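Local coordinates for protein 3'-5'-exonuclease (Saccharomyces cerevisiae, PDB 3E2V) that probably acts as a magnesium-dependent TatD-type nuclease, incising double-stranded DNA and excising it from the 3' to the 5' end, at residues Tyr15-Asn20 / Leu299-Pro305; Gln49-Lys53 / Pro359-Glu363; Lys53-Gly59 / Leu81-Thr86. The contacts are given in a common frame with arbitrary orientation. Where two conformers were deposited one is given. Numbering follows the deposited sequence.

Interaction 1 (Tyr15-Asn20 / Leu299-Pro305); sequences YDIGLN and LLETDAP. With MG (magnesium ion), chain E.
Ile17 lays its side chain (chi1 p, chi2 t) over Leu299 and Glu301, with CD1 3.9 Å from Leu299 CB and CG1 3.6 Å from Glu301 CB. The segments run 36° apart in end-to-end direction, with Asp16 facing Glu301 (CA to CA 4.5 Å) and Gly18 facing Asp303 (4.7 Å). Ile17 N gives Leu300 O a weak 3.4 Å hydrogen bond, and a water links Tyr15 O (3.0 Å) to Leu300 N (2.9 Å). Here the first and last strands of the eight-stranded parallel sheet come together, closing the TIM-type barrel of this TatD-family hydrolase. Asp16, chi1 t, clasps the loop after strand 298-300: its OD1 accepts from Thr302 N at 2.9 Å, and its OD2 from Thr302 OG1 at 2.6 Å. The same OD1 takes Gly18 N at 2.9 Å, an Asx turn; Thr302 OG1 accepts from Ala304 N at 3.0 Å, an ST turn. Asn20, chi1 m, sends N and ND2 to Ala304 O, each at 3.0 Å, and ND2 to Asp303 OD1 at 3.1 Å; its OD1 hydrogen-bonds Thr58 OG1 and a magnesium-bound water (2.7 Å). Asp303 OD1 binds the magnesium ion at 2.2 Å alongside four waters and His253. A cis peptide bond precedes Pro305.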
ATOM      1  N   TYR A  15      -1.098   6.885  11.182  1.00 13.34           N
ATOM      2  CA  TYR A  15      -1.438   5.541  10.759  1.00 12.86           C
ATOM      3  C   TYR A  15      -0.853   5.389   9.364  1.00 12.45           C
ATOM      4  O   TYR A  15      -1.416   5.900   8.378  1.00 13.21           O
ATOM      5  CB  TYR A  15      -2.957   5.401  10.731  1.00 14.28           C
ATOM      6  CG  TYR A  15      -3.533   4.011  10.707  1.00 15.28           C
ATOM      7  CD1 TYR A  15      -4.682   3.754  11.448  1.00 16.37           C
ATOM      8  CD2 TYR A  15      -3.004   2.980   9.915  1.00 15.22           C
ATOM      9  CE1 TYR A  15      -5.277   2.521  11.438  1.00 17.72           C
ATOM     10  CE2 TYR A  15      -3.601   1.694   9.916  1.00 15.36           C
ATOM     11  CZ  TYR A  15      -4.755   1.507  10.687  1.00 16.02           C
ATOM     12  OH  TYR A  15      -5.411   0.299  10.752  1.00 18.79           O
ATOM     13  N   ASP A  16       0.302   4.717   9.282  1.00 12.47           N
ATOM     14  CA  ASP A  16       1.006   4.588   8.000  1.00 12.57           C
ATOM     15  C   ASP A  16       0.352   3.480   7.196  1.00 12.55           C
ATOM     16  O   ASP A  16       0.462   2.310   7.564  1.00 13.58           O
ATOM     17  CB  ASP A  16       2.486   4.274   8.255  1.00 12.50           C
ATOM     18  CG  ASP A  16       3.346   4.312   6.994  1.00 13.42           C
ATOM     19  OD1 ASP A  16       2.813   4.326   5.853  1.00 11.67           O
ATOM     20  OD2 ASP A  16       4.593   4.323   7.166  1.00 13.16           O
ATOM     21  N   ILE A  17      -0.346   3.832   6.117  1.00 12.26           N
ATOM     22  CA  ILE A  17      -1.056   2.801   5.325  1.00 12.84           C
ATOM     23  C   ILE A  17      -0.157   2.099   4.325  1.00 12.46           C
ATOM     24  O   ILE A  17      -0.620   1.197   3.630  1.00 13.13           O
ATOM     25  CB  ILE A  17      -2.324   3.352   4.605  1.00 12.45           C
ATOM     26  CG1 ILE A  17      -1.963   4.292   3.454  1.00 13.20           C
ATOM     27  CG2 ILE A  17      -3.221   4.047   5.625  1.00 14.10           C
ATOM     28  CD1 ILE A  17      -3.081   4.476   2.416  1.00 13.52           C
ATOM     29  N   GLY A  18       1.127   2.473   4.299  1.00 13.09           N
ATOM     30  CA  GLY A  18       2.049   1.948   3.299  1.00 14.15           C
ATOM     31  C   GLY A  18       3.410   1.612   3.855  1.00 13.29           C
ATOM     32  O   GLY A  18       4.410   2.254   3.513  1.00 14.14           O
ATOM     33  N   LEU A  19       3.468   0.598   4.704  1.00 12.56           N
ATOM     34  CA  LEU A  19       4.729   0.197   5.267  1.00 13.10           C
ATOM     35  C   LEU A  19       5.205  -1.119   4.631  1.00 12.68           C
ATOM     36  O   LEU A  19       4.592  -2.173   4.821  1.00 13.08           O
ATOM     37  CB  LEU A  19       4.592   0.069   6.788  1.00 13.46           C
ATOM     38  CG  LEU A  19       5.819  -0.443   7.559  1.00 12.90           C
ATOM     39  CD1 LEU A  19       7.063   0.370   7.225  1.00 14.95           C
ATOM     40  CD2 LEU A  19       5.570  -0.374   9.045  1.00 13.95           C
ATOM     41  N   ASN A  20       6.294  -1.065   3.863  1.00 12.70           N
ATOM     42  CA  ASN A  20       6.778  -2.291   3.210  1.00 13.01           C
ATOM     43  C   ASN A  20       7.751  -3.014   4.123  1.00 13.45           C
ATOM     44  O   ASN A  20       8.952  -3.097   3.843  1.00 14.14           O
ATOM     45  CB  ASN A  20       7.454  -1.933   1.892  1.00 12.79           C
ATOM     46  CG  ASN A  20       6.526  -1.220   0.952  1.00 14.06           C
ATOM     47  OD1 ASN A  20       5.661  -1.838   0.329  1.00 17.78           O
ATOM     48  ND2 ASN A  20       6.712   0.110   0.830  1.00 15.23           N
ATOM     49  N   LEU A 299      -5.304   9.962   2.605  1.00 13.91           N
ATOM     50  CA  LEU A 299      -4.660   9.123   3.618  1.00 13.20           C
ATOM     51  C   LEU A 299      -3.158   9.279   3.525  1.00 13.10           C
ATOM     52  O   LEU A 299      -2.627   9.522   2.445  1.00 14.17           O
ATOM     53  CB  LEU A 299      -5.035   7.650   3.423  1.00 12.69           C
ATOM     54  CG  LEU A 299      -6.541   7.390   3.339  1.00 14.11           C
ATOM     55  CD1 LEU A 299      -6.769   5.913   3.094  1.00 16.92           C
ATOM     56  CD2 LEU A 299      -7.292   7.856   4.602  1.00 15.31           C
ATOM     57  N   LEU A 300      -2.476   9.176   4.665  1.00 12.36           N
ATOM     58  CA  LEU A 300      -1.027   9.393   4.703  1.00 12.59           C
ATOM     59  C   LEU A 300      -0.287   8.066   4.772  1.00 12.52           C
ATOM     60  O   LEU A 300      -0.756   7.094   5.385  1.00 12.76           O
ATOM     61  CB  LEU A 300      -0.667  10.230   5.937  1.00 12.71           C
ATOM     62  CG  LEU A 300      -1.260  11.634   6.002  1.00 13.25           C
ATOM     63  CD1 LEU A 300      -0.975  12.280   7.369  1.00 13.78           C
ATOM     64  CD2 LEU A 300      -0.635  12.446   4.889  1.00 16.14           C
ATOM     65  N   GLU A 301       0.900   8.042   4.169  1.00 12.64           N
ATOM     66  CA  GLU A 301       1.736   6.844   4.127  1.00 12.57           C
ATOM     67  C   GLU A 301       3.151   7.265   3.860  1.00 12.63           C
ATOM     68  O   GLU A 301       3.393   8.375   3.356  1.00 12.38           O
ATOM     69  CB  GLU A 301       1.295   5.865   3.028  1.00 13.91           C
ATOM     70  CG  GLU A 301       0.643   6.539   1.829  1.00 13.27           C
ATOM     71  CD  GLU A 301       0.686   5.674   0.573  1.00 15.04           C
ATOM     72  OE1 GLU A 301       1.788   5.235   0.193  1.00 15.74           O
ATOM     73  OE2 GLU A 301      -0.376   5.462  -0.032  1.00 15.31           O
ATOM     74  N   THR A 302       4.093   6.390   4.212  1.00 12.55           N
ATOM     75  CA  THR A 302       5.500   6.657   3.888  1.00 13.04           C
ATOM     76  C   THR A 302       5.989   5.899   2.658  1.00 13.30           C
ATOM     77  O   THR A 302       6.885   6.368   1.941  1.00 12.82           O
ATOM     78  CB  THR A 302       6.482   6.307   5.041  1.00 13.05           C
ATOM     79  OG1 THR A 302       6.375   4.911   5.380  1.00 13.78           O
ATOM     80  CG2 THR A 302       6.269   7.203   6.257  1.00 13.06           C
ATOM     81  N   ASP A 303       5.418   4.718   2.399  1.00 12.45           N
ATOM     82  CA  ASP A 303       5.987   3.773   1.410  1.00 12.66           C
ATOM     83  C   ASP A 303       7.395   3.333   1.803  1.00 12.72           C
ATOM     84  O   ASP A 303       8.153   2.839   0.951  1.00 12.93           O
ATOM     85  CB  ASP A 303       5.948   4.332  -0.027  1.00 12.68           C
ATOM     86  CG  ASP A 303       5.867   3.235  -1.063  1.00 16.10           C
ATOM     87  OD1 ASP A 303       5.157   2.228  -0.813  1.00 14.79           O
ATOM     88  OD2 ASP A 303       6.508   3.378  -2.133  1.00 20.41           O
ATOM     89  N   ALA A 304       7.728   3.474   3.090  1.00 12.25           N
ATOM     90  CA  ALA A 304       9.077   3.087   3.550  1.00 12.14           C
ATOM     91  C   ALA A 304       9.383   1.644   3.088  1.00 12.67           C
ATOM     92  O   ALA A 304       8.512   0.764   3.148  1.00 12.63           O
ATOM     93  CB  ALA A 304       9.162   3.206   5.027  1.00 13.45           C
ATOM     94  N   PRO A 305      10.606   1.377   2.618  1.00 12.98           N
ATOM     95  CA  PRO A 305      11.800   2.221   2.665  1.00 13.65           C
ATOM     96  C   PRO A 305      11.953   3.224   1.526  1.00 13.78           C
ATOM     97  O   PRO A 305      12.996   3.884   1.443  1.00 14.29           O
ATOM     98  CB  PRO A 305      12.926   1.194   2.574  1.00 14.37           C
ATOM     99  CG  PRO A 305      12.375   0.187   1.597  1.00 13.44           C
ATOM    100  CD  PRO A 305      10.886   0.066   1.981  1.00 13.26           C
TER
HETATM  101 MG    MG E 427       4.185   1.091  -2.492  1.00 26.21          MG
HETATM  102  O   HOH W   1      -3.169   7.957   7.180  1.00 13.63           O
HETATM  103  O   HOH W   2       3.851  -0.529  -1.268  1.00 36.38           O
HETATM  104  O   HOH W   3       6.034   0.250  -2.842  1.00 32.00           O
HETATM  105  O   HOH W   4       4.613   2.409  -3.949  1.00 37.34           O
HETATM  106  O   HOH W   5       3.246  -0.108  -4.572  1.00 26.60           O

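Interaction 2 (Gln49-Lys53 / Pro359-Glu363); sequences QRHVK and PCNME
Pro359 opens a short 3-10 turn and presents its O to Val52 CG2 at 3.4 Å; the same O takes a backbone hydrogen bond from Met362 N at 3.1 Å. Cys360 follows, its CA 5.6 Å from Arg50 CA and its CB 3.9 Å from Arg50 CG. Cys360 O and Arg50 O receive hydrogen bonds from one water, at 2.8 and 2.9 Å respectively. Asn361 holds the N-cap position without a capping bond from its side chain, and the helix begins at Met362, whose CB packs 4.1 Å from Val52 CG2 (Val52 chi1 t). Glu363 (chi1 p, chi2 t) donates its N to the bridging water at 3.0 Å, and its carboxylate meets Arg50, folded through three m torsions, in a two-pronged salt bridge: NE to OE2 at 3.0 Å and NH2 to OE1 at 2.8 Å. On the partner side, helix 40-49 ends in a Schellman motif, with His51 at positive phi as C-prime, and the chain turns directly into strand 52-57 of the barrel. The contact thus joins a helix-to-strand turn to the start of helix 362-373; the buried Glu363 carboxylate has its charge balanced by Arg50, and the water bridges backbone groups across the gap.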
ATOM      1  N   GLN A  49       7.864   6.414  18.859  1.00 16.24           N
ATOM      2  CA  GLN A  49       8.379   7.629  19.487  1.00 16.60           C
ATOM      3  C   GLN A  49       7.957   8.872  18.705  1.00 16.37           C
ATOM      4  O   GLN A  49       7.786   9.952  19.292  1.00 17.12           O
ATOM      5  CB  GLN A  49       9.902   7.546  19.624  1.00 17.27           C
ATOM      6  CG  GLN A  49      10.490   8.702  20.429  1.00 19.22           C
ATOM      7  CD  GLN A  49      11.931   8.469  20.830  1.00 19.88           C
ATOM      8  OE1 GLN A  49      12.317   7.356  21.228  1.00 23.98           O
ATOM      9  NE2 GLN A  49      12.730   9.512  20.731  1.00 20.79           N
ATOM     10  N   ARG A  50       7.787   8.730  17.386  1.00 15.33           N
ATOM     11  CA  ARG A  50       7.296   9.824  16.545  1.00 15.43           C
ATOM     12  C   ARG A  50       5.789   9.691  16.228  1.00 14.78           C
ATOM     13  O   ARG A  50       5.309  10.133  15.181  1.00 15.74           O
ATOM     14  CB  ARG A  50       8.146   9.970  15.272  1.00 15.24           C
ATOM     15  CG  ARG A  50       9.662  10.055  15.498  1.00 16.49           C
ATOM     16  CD  ARG A  50      10.009  11.136  16.530  1.00 17.55           C
ATOM     17  NE  ARG A  50       9.387  12.410  16.150  1.00 17.31           N
ATOM     18  CZ  ARG A  50       9.085  13.375  17.014  1.00 20.03           C
ATOM     19  NH1 ARG A  50       9.345  13.219  18.313  1.00 20.47           N
ATOM     20  NH2 ARG A  50       8.525  14.495  16.568  1.00 20.92           N
ATOM     21  N   HIS A  51       5.067   9.091  17.171  1.00 14.34           N
ATOM     22  CA  HIS A  51       3.599   9.135  17.264  1.00 14.53           C
ATOM     23  C   HIS A  51       2.861   8.272  16.257  1.00 14.25           C
ATOM     24  O   HIS A  51       1.645   8.416  16.097  1.00 13.65           O
ATOM     25  CB  HIS A  51       3.082  10.579  17.211  1.00 14.28           C
ATOM     26  CG  HIS A  51       3.889  11.531  18.044  1.00 15.67           C
ATOM     27  ND1 HIS A  51       3.994  11.416  19.417  1.00 19.82           N
ATOM     28  CD2 HIS A  51       4.658  12.589  17.690  1.00 19.58           C
ATOM     29  CE1 HIS A  51       4.793  12.365  19.872  1.00 19.25           C
ATOM     30  NE2 HIS A  51       5.205  13.093  18.850  1.00 20.12           N
ATOM     31  N   VAL A  52       3.585   7.363  15.610  1.00 13.98           N
ATOM     32  CA  VAL A  52       2.937   6.385  14.739  1.00 14.24           C
ATOM     33  C   VAL A  52       2.333   5.297  15.612  1.00 14.41           C
ATOM     34  O   VAL A  52       3.043   4.609  16.357  1.00 15.33           O
ATOM     35  CB  VAL A  52       3.891   5.805  13.671  1.00 13.59           C
ATOM     36  CG1 VAL A  52       3.099   4.992  12.630  1.00 14.67           C
ATOM     37  CG2 VAL A  52       4.675   6.926  13.000  1.00 14.28           C
ATOM     38  N   LYS A  53       1.015   5.141  15.512  1.00 14.62           N
ATOM     39  CA  LYS A  53       0.297   4.206  16.351  1.00 14.35           C
ATOM     40  C   LYS A  53       0.035   2.880  15.653  1.00 14.31           C
ATOM     41  O   LYS A  53       0.055   1.826  16.285  1.00 15.35           O
ATOM     42  CB  LYS A  53      -1.033   4.810  16.813  1.00 14.01           C
ATOM     43  CG  LYS A  53      -0.902   6.166  17.475  1.00 15.68           C
ATOM     44  CD  LYS A  53      -0.051   6.130  18.745  1.00 17.72           C
ATOM     45  CE  LYS A  53       0.141   7.536  19.272  1.00 19.67           C
ATOM     46  NZ  LYS A  53       0.987   7.527  20.501  1.00 22.62           N
ATOM     47  N   PRO A 359       8.851   4.434   8.687  1.00 12.94           N
ATOM     48  CA  PRO A 359       7.525   4.919   9.122  1.00 13.22           C
ATOM     49  C   PRO A 359       7.581   6.092  10.114  1.00 13.66           C
ATOM     50  O   PRO A 359       6.602   6.856  10.211  1.00 14.11           O
ATOM     51  CB  PRO A 359       6.874   3.673   9.754  1.00 13.51           C
ATOM     52  CG  PRO A 359       8.029   2.753  10.081  1.00 14.18           C
ATOM     53  CD  PRO A 359       9.054   3.001   9.000  1.00 13.46           C
ATOM     54  N   CYS A 360       8.691   6.277  10.832  1.00 14.02           N
ATOM     55  CA  CYS A 360       8.769   7.434  11.731  1.00 13.92           C
ATOM     56  C   CYS A 360       8.753   8.756  10.987  1.00 13.88           C
ATOM     57  O   CYS A 360       8.676   9.829  11.613  1.00 14.86           O
ATOM     58  CB  CYS A 360       9.995   7.392  12.655  1.00 13.97           C
ATOM     59  SG  CYS A 360      11.605   7.513  11.835  1.00 15.12           S
ATOM     60  N   ASN A 361       8.825   8.700   9.662  1.00 13.48           N
ATOM     61  CA  ASN A 361       8.778   9.904   8.846  1.00 13.91           C
ATOM     62  C   ASN A 361       7.373  10.288   8.382  1.00 13.39           C
ATOM     63  O   ASN A 361       7.207  11.188   7.561  1.00 13.76           O
ATOM     64  CB  ASN A 361       9.760   9.793   7.676  1.00 13.34           C
ATOM     65  CG  ASN A 361      11.203   9.901   8.139  1.00 14.19           C
ATOM     66  OD1 ASN A 361      11.468  10.348   9.254  1.00 16.52           O
ATOM     67  ND2 ASN A 361      12.130   9.459   7.312  1.00 15.00           N
ATOM     68  N   MET A 362       6.364   9.638   8.951  1.00 13.04           N
ATOM     69  CA  MET A 362       4.970  10.056   8.737  1.00 13.07           C
ATOM     70  C   MET A 362       4.775  11.546   9.000  1.00 13.15           C
ATOM     71  O   MET A 362       4.097  12.244   8.242  1.00 14.12           O
ATOM     72  CB  MET A 362       4.040   9.234   9.631  1.00 12.60           C
ATOM     73  CG  MET A 362       3.714   7.865   9.024  1.00 12.01           C
ATOM     74  SD  MET A 362       2.665   7.878   7.475  1.00  5.76           S
ATOM     75  CE  MET A 362       1.044   8.225   8.270  1.00 15.27           C
ATOM     76  N   GLU A 363       5.366  12.019  10.095  1.00 13.58           N
ATOM     77  CA  GLU A 363       5.231  13.414  10.482  1.00 14.45           C
ATOM     78  C   GLU A 363       5.699  14.382   9.401  1.00 13.95           C
ATOM     79  O   GLU A 363       5.155  15.487   9.279  1.00 14.53           O
ATOM     80  CB  GLU A 363       5.953  13.676  11.803  1.00 14.86           C
ATOM     81  CG  GLU A 363       7.450  13.428  11.780  1.00 14.58           C
ATOM     82  CD  GLU A 363       8.093  13.615  13.134  1.00 17.36           C
ATOM     83  OE1 GLU A 363       7.417  14.094  14.069  1.00 18.48           O
ATOM     84  OE2 GLU A 363       9.287  13.259  13.257  1.00 17.38           O
TER
HETATM   85  O   HOH W   6       6.060  10.290  12.412  1.00 15.27           O

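Interaction 3 (Lys53-Gly59 / Leu81-Thr86); sequences KNALVTG and LKLYHT
Ala55, Val57 and Leu83 form the apolar centre on one face of two parallel strands, 53-57 and 82-86. Leu83 (chi1 m, chi2 t) places CD2 3.9 Å from Ala55 CB and 4.3 Å from Val57 CG2, and Leu81 CD2 adds to the cluster 4.1 Å from Ala55 CB. The strands are neighbours in the TIM-type barrel, joined by helix 62-75 in a classic beta-alpha-beta unit, and that helix packs on Val57, Leu83 and His85. On the opposite face, Leu56 CD1 rests 3.9 Å from Tyr84 CB.

The axes approach to 4.2 Å and cross at -25°. The register pairs Asn54 with Lys82, Ala55 with Leu83, Leu56 with Tyr84 and Val57 with His85, with CA separations of 4.6, 5.2, 4.8 and 4.4 Å. Backbone bonds follow the parallel pattern, in which alternate residues of strand 53-57 bond to residues on both sides of their partners: Lys82 N to Lys53 O (3.0 Å), Ala55 N to Lys82 O (3.0 Å), Tyr84 N to Ala55 O (2.9 Å), Val57 N to Tyr84 O (2.7 Å) and Thr86 N to Val57 O (3.0 Å).

Farther out, Asn54 OD1 lies at the Tyr84 ring edge, 3.2 Å from CE2. Toward the metal centre, the nearest Thr58 side-chain atom is about 6 Å from the magnesium ion, and Thr58 OG1 hydrogen-bonds Asn20 OD1. At the C-terminal end of the pairing, His85 ND1 donates to Thr86 O at 2.8 Å, and Gly59 N donates to Thr86 OG1, also at 2.8 Å.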
ATOM      1  N   LYS A  53       1.015   5.141  15.512  1.00 14.62           N
ATOM      2  CA  LYS A  53       0.297   4.206  16.351  1.00 14.35           C
ATOM      3  C   LYS A  53       0.035   2.880  15.653  1.00 14.31           C
ATOM      4  O   LYS A  53       0.055   1.826  16.285  1.00 15.35           O
ATOM      5  CB  LYS A  53      -1.033   4.810  16.813  1.00 14.01           C
ATOM      6  CG  LYS A  53      -0.902   6.166  17.475  1.00 15.68           C
ATOM      7  CD  LYS A  53      -0.051   6.130  18.745  1.00 17.72           C
ATOM      8  CE  LYS A  53       0.141   7.536  19.272  1.00 19.67           C
ATOM      9  NZ  LYS A  53       0.987   7.527  20.501  1.00 22.62           N
ATOM     10  N   ASN A  54      -0.255   2.929  14.356  1.00 14.03           N
ATOM     11  CA  ASN A  54      -0.670   1.745  13.603  1.00 14.23           C
ATOM     12  C   ASN A  54       0.014   1.809  12.245  1.00 13.18           C
ATOM     13  O   ASN A  54       0.364   2.907  11.787  1.00 13.44           O
ATOM     14  CB  ASN A  54      -2.182   1.766  13.320  1.00 14.55           C
ATOM     15  CG  ASN A  54      -3.040   1.436  14.522  1.00 18.95           C
ATOM     16  OD1 ASN A  54      -3.912   0.559  14.433  1.00 27.24           O
ATOM     17  ND2 ASN A  54      -2.844   2.139  15.613  1.00 22.17           N
ATOM     18  N   ALA A  55       0.215   0.648  11.610  1.00 12.99           N
ATOM     19  CA  ALA A  55       0.683   0.646  10.226  1.00 12.72           C
ATOM     20  C   ALA A  55       0.116  -0.551   9.508  1.00 12.94           C
ATOM     21  O   ALA A  55      -0.175  -1.578  10.124  1.00 14.37           O
ATOM     22  CB  ALA A  55       2.205   0.641  10.155  1.00 13.58           C
ATOM     23  N   LEU A  56      -0.054  -0.397   8.198  1.00 12.44           N
ATOM     24  CA  LEU A  56      -0.506  -1.471   7.343  1.00 12.73           C
ATOM     25  C   LEU A  56       0.693  -1.981   6.549  1.00 12.49           C
ATOM     26  O   LEU A  56       1.308  -1.218   5.780  1.00 13.12           O
ATOM     27  CB  LEU A  56      -1.604  -0.948   6.403  1.00 12.88           C
ATOM     28  CG  LEU A  56      -2.264  -1.974   5.477  1.00 11.14           C
ATOM     29  CD1 LEU A  56      -3.114  -2.962   6.288  1.00 13.39           C
ATOM     30  CD2 LEU A  56      -3.155  -1.237   4.475  1.00 13.51           C
ATOM     31  N   VAL A  57       1.028  -3.258   6.748  1.00 12.62           N
ATOM     32  CA  VAL A  57       2.162  -3.895   6.074  1.00 13.04           C
ATOM     33  C   VAL A  57       1.687  -4.448   4.737  1.00 13.09           C
ATOM     34  O   VAL A  57       0.729  -5.191   4.685  1.00 13.08           O
ATOM     35  CB  VAL A  57       2.758  -5.019   6.962  1.00 13.61           C
ATOM     36  CG1 VAL A  57       3.892  -5.775   6.266  1.00 13.65           C
ATOM     37  CG2 VAL A  57       3.261  -4.427   8.274  1.00 13.85           C
ATOM     38  N   THR A  58       2.346  -4.031   3.658  1.00 13.95           N
ATOM     39  CA  THR A  58       1.922  -4.424   2.318  0.50 15.36           C
ATOM     40  C   THR A  58       2.372  -5.820   1.930  1.00 15.55           C
ATOM     41  O   THR A  58       3.514  -6.232   2.197  1.00 16.82           O
ATOM     42  CB  THR A  58       2.507  -3.510   1.259  0.50 15.32           C
ATOM     43  OG1 THR A  58       3.915  -3.424   1.470  0.50 17.54           O
ATOM     44  CG2 THR A  58       1.904  -2.140   1.336  0.50 15.75           C
ATOM     45  N   GLY A  59       1.458  -6.555   1.293  1.00 16.08           N
ATOM     46  CA  GLY A  59       1.759  -7.846   0.653  1.00 16.86           C
ATOM     47  C   GLY A  59       1.596  -7.669  -0.852  1.00 17.38           C
ATOM     48  O   GLY A  59       0.628  -7.020  -1.290  1.00 17.59           O
ATOM     49  N   LEU A  81       3.896  -0.574  17.736  1.00 18.94           N
ATOM     50  CA  LEU A  81       2.834  -0.228  16.777  1.00 19.20           C
ATOM     51  C   LEU A  81       1.887  -1.396  16.627  1.00 18.46           C
ATOM     52  O   LEU A  81       2.312  -2.558  16.659  1.00 18.00           O
ATOM     53  CB  LEU A  81       3.405   0.080  15.388  1.00 19.50           C
ATOM     54  CG  LEU A  81       3.847   1.502  15.057  1.00 19.78           C
ATOM     55  CD1 LEU A  81       5.007   1.970  15.915  1.00 22.77           C
ATOM     56  CD2 LEU A  81       4.219   1.580  13.586  1.00 20.51           C
ATOM     57  N   LYS A  82       0.603  -1.107  16.456  1.00 17.19           N
ATOM     58  CA  LYS A  82      -0.324  -2.145  16.059  1.00 17.31           C
ATOM     59  C   LYS A  82      -0.165  -2.332  14.551  1.00 16.59           C
ATOM     60  O   LYS A  82      -0.364  -1.386  13.776  1.00 16.76           O
ATOM     61  CB  LYS A  82      -1.765  -1.787  16.421  1.00 18.35           C
ATOM     62  CG  LYS A  82      -2.780  -2.852  16.048  1.00 22.86           C
ATOM     63  CD  LYS A  82      -2.571  -4.161  16.813  1.00 28.04           C
ATOM     64  CE  LYS A  82      -3.481  -5.262  16.299  1.00 32.24           C
ATOM     65  NZ  LYS A  82      -2.921  -6.619  16.580  1.00 34.95           N
ATOM     66  N   LEU A  83       0.219  -3.543  14.150  1.00 16.13           N
ATOM     67  CA  LEU A  83       0.440  -3.841  12.745  1.00 14.94           C
ATOM     68  C   LEU A  83      -0.675  -4.676  12.166  1.00 15.57           C
ATOM     69  O   LEU A  83      -1.084  -5.702  12.730  1.00 16.10           O
ATOM     70  CB  LEU A  83       1.759  -4.570  12.559  1.00 15.28           C
ATOM     71  CG  LEU A  83       3.013  -3.807  12.990  1.00 16.26           C
ATOM     72  CD1 LEU A  83       4.239  -4.686  12.848  1.00 17.86           C
ATOM     73  CD2 LEU A  83       3.197  -2.540  12.189  1.00 17.75           C
ATOM     74  N   TYR A  84      -1.159  -4.204  11.021  1.00 13.94           N
ATOM     75  CA  TYR A  84      -2.071  -4.953  10.176  1.00 14.60           C
ATOM     76  C   TYR A  84      -1.384  -5.255   8.859  1.00 14.07           C
ATOM     77  O   TYR A  84      -0.300  -4.758   8.607  1.00 13.36           O
ATOM     78  CB  TYR A  84      -3.375  -4.175   9.975  1.00 16.67           C
ATOM     79  CG  TYR A  84      -4.035  -3.836  11.292  1.00 20.77           C
ATOM     80  CD1 TYR A  84      -4.545  -4.841  12.102  1.00 23.13           C
ATOM     81  CD2 TYR A  84      -4.120  -2.526  11.728  1.00 23.66           C
ATOM     82  CE1 TYR A  84      -5.144  -4.548  13.323  1.00 24.90           C
ATOM     83  CE2 TYR A  84      -4.712  -2.217  12.955  1.00 26.48           C
ATOM     84  CZ  TYR A  84      -5.219  -3.228  13.743  1.00 24.71           C
ATOM     85  OH  TYR A  84      -5.805  -2.907  14.954  1.00 27.35           O
ATOM     86  N   HIS A  85      -1.981  -6.107   8.026  1.00 13.65           N
ATOM     87  CA  HIS A  85      -1.379  -6.360   6.717  1.00 13.45           C
ATOM     88  C   HIS A  85      -2.410  -6.633   5.635  1.00 13.47           C
ATOM     89  O   HIS A  85      -3.608  -6.867   5.909  1.00 13.58           O
ATOM     90  CB  HIS A  85      -0.405  -7.533   6.798  1.00 14.43           C
ATOM     91  CG  HIS A  85      -1.099  -8.838   7.014  1.00 13.87           C
ATOM     92  ND1 HIS A  85      -1.569  -9.599   5.968  1.00 14.11           N
ATOM     93  CD2 HIS A  85      -1.489  -9.465   8.150  1.00 14.53           C
ATOM     94  CE1 HIS A  85      -2.165 -10.679   6.448  1.00 14.30           C
ATOM     95  NE2 HIS A  85      -2.122 -10.623   7.768  1.00 14.67           N
ATOM     96  N   THR A  86      -1.924  -6.621   4.399  1.00 12.27           N
ATOM     97  CA  THR A  86      -2.766  -6.953   3.260  1.00 12.86           C
ATOM     98  C   THR A  86      -2.434  -8.361   2.774  1.00 13.11           C
ATOM     99  O   THR A  86      -1.436  -8.975   3.205  1.00 13.06           O
ATOM    100  CB  THR A  86      -2.542  -5.943   2.081  1.00 12.71           C
ATOM    101  OG1 THR A  86      -1.293  -6.233   1.431  1.00 13.59           O
ATOM    102  CG2 THR A  86      -2.503  -4.503   2.581  1.00 13.33           C
TER

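In the fold
A barrel needs both pairing of neighbouring strands and closure of first on last, and the three contacts, all buried, illustrate both needs. Interaction 3 is regular sheet pairing between sequence-near strands, nested inside the long loops closed by interactions 1 and 2. Interaction 1 is irregular, mixing side-chain and backbone bonds with a metal ligand where the first and last strands meet. Interaction 2 is the most peripheral, its centre about 17 Å from the centre of the chain, and brings a salt bridge and a water to the start of strand 52-57, which it shares with interaction 3. Met362 packs against Tyr15 and Leu300 of interaction 1, whereas Asn20 reaches Thr58 of interaction 3 beside the magnesium.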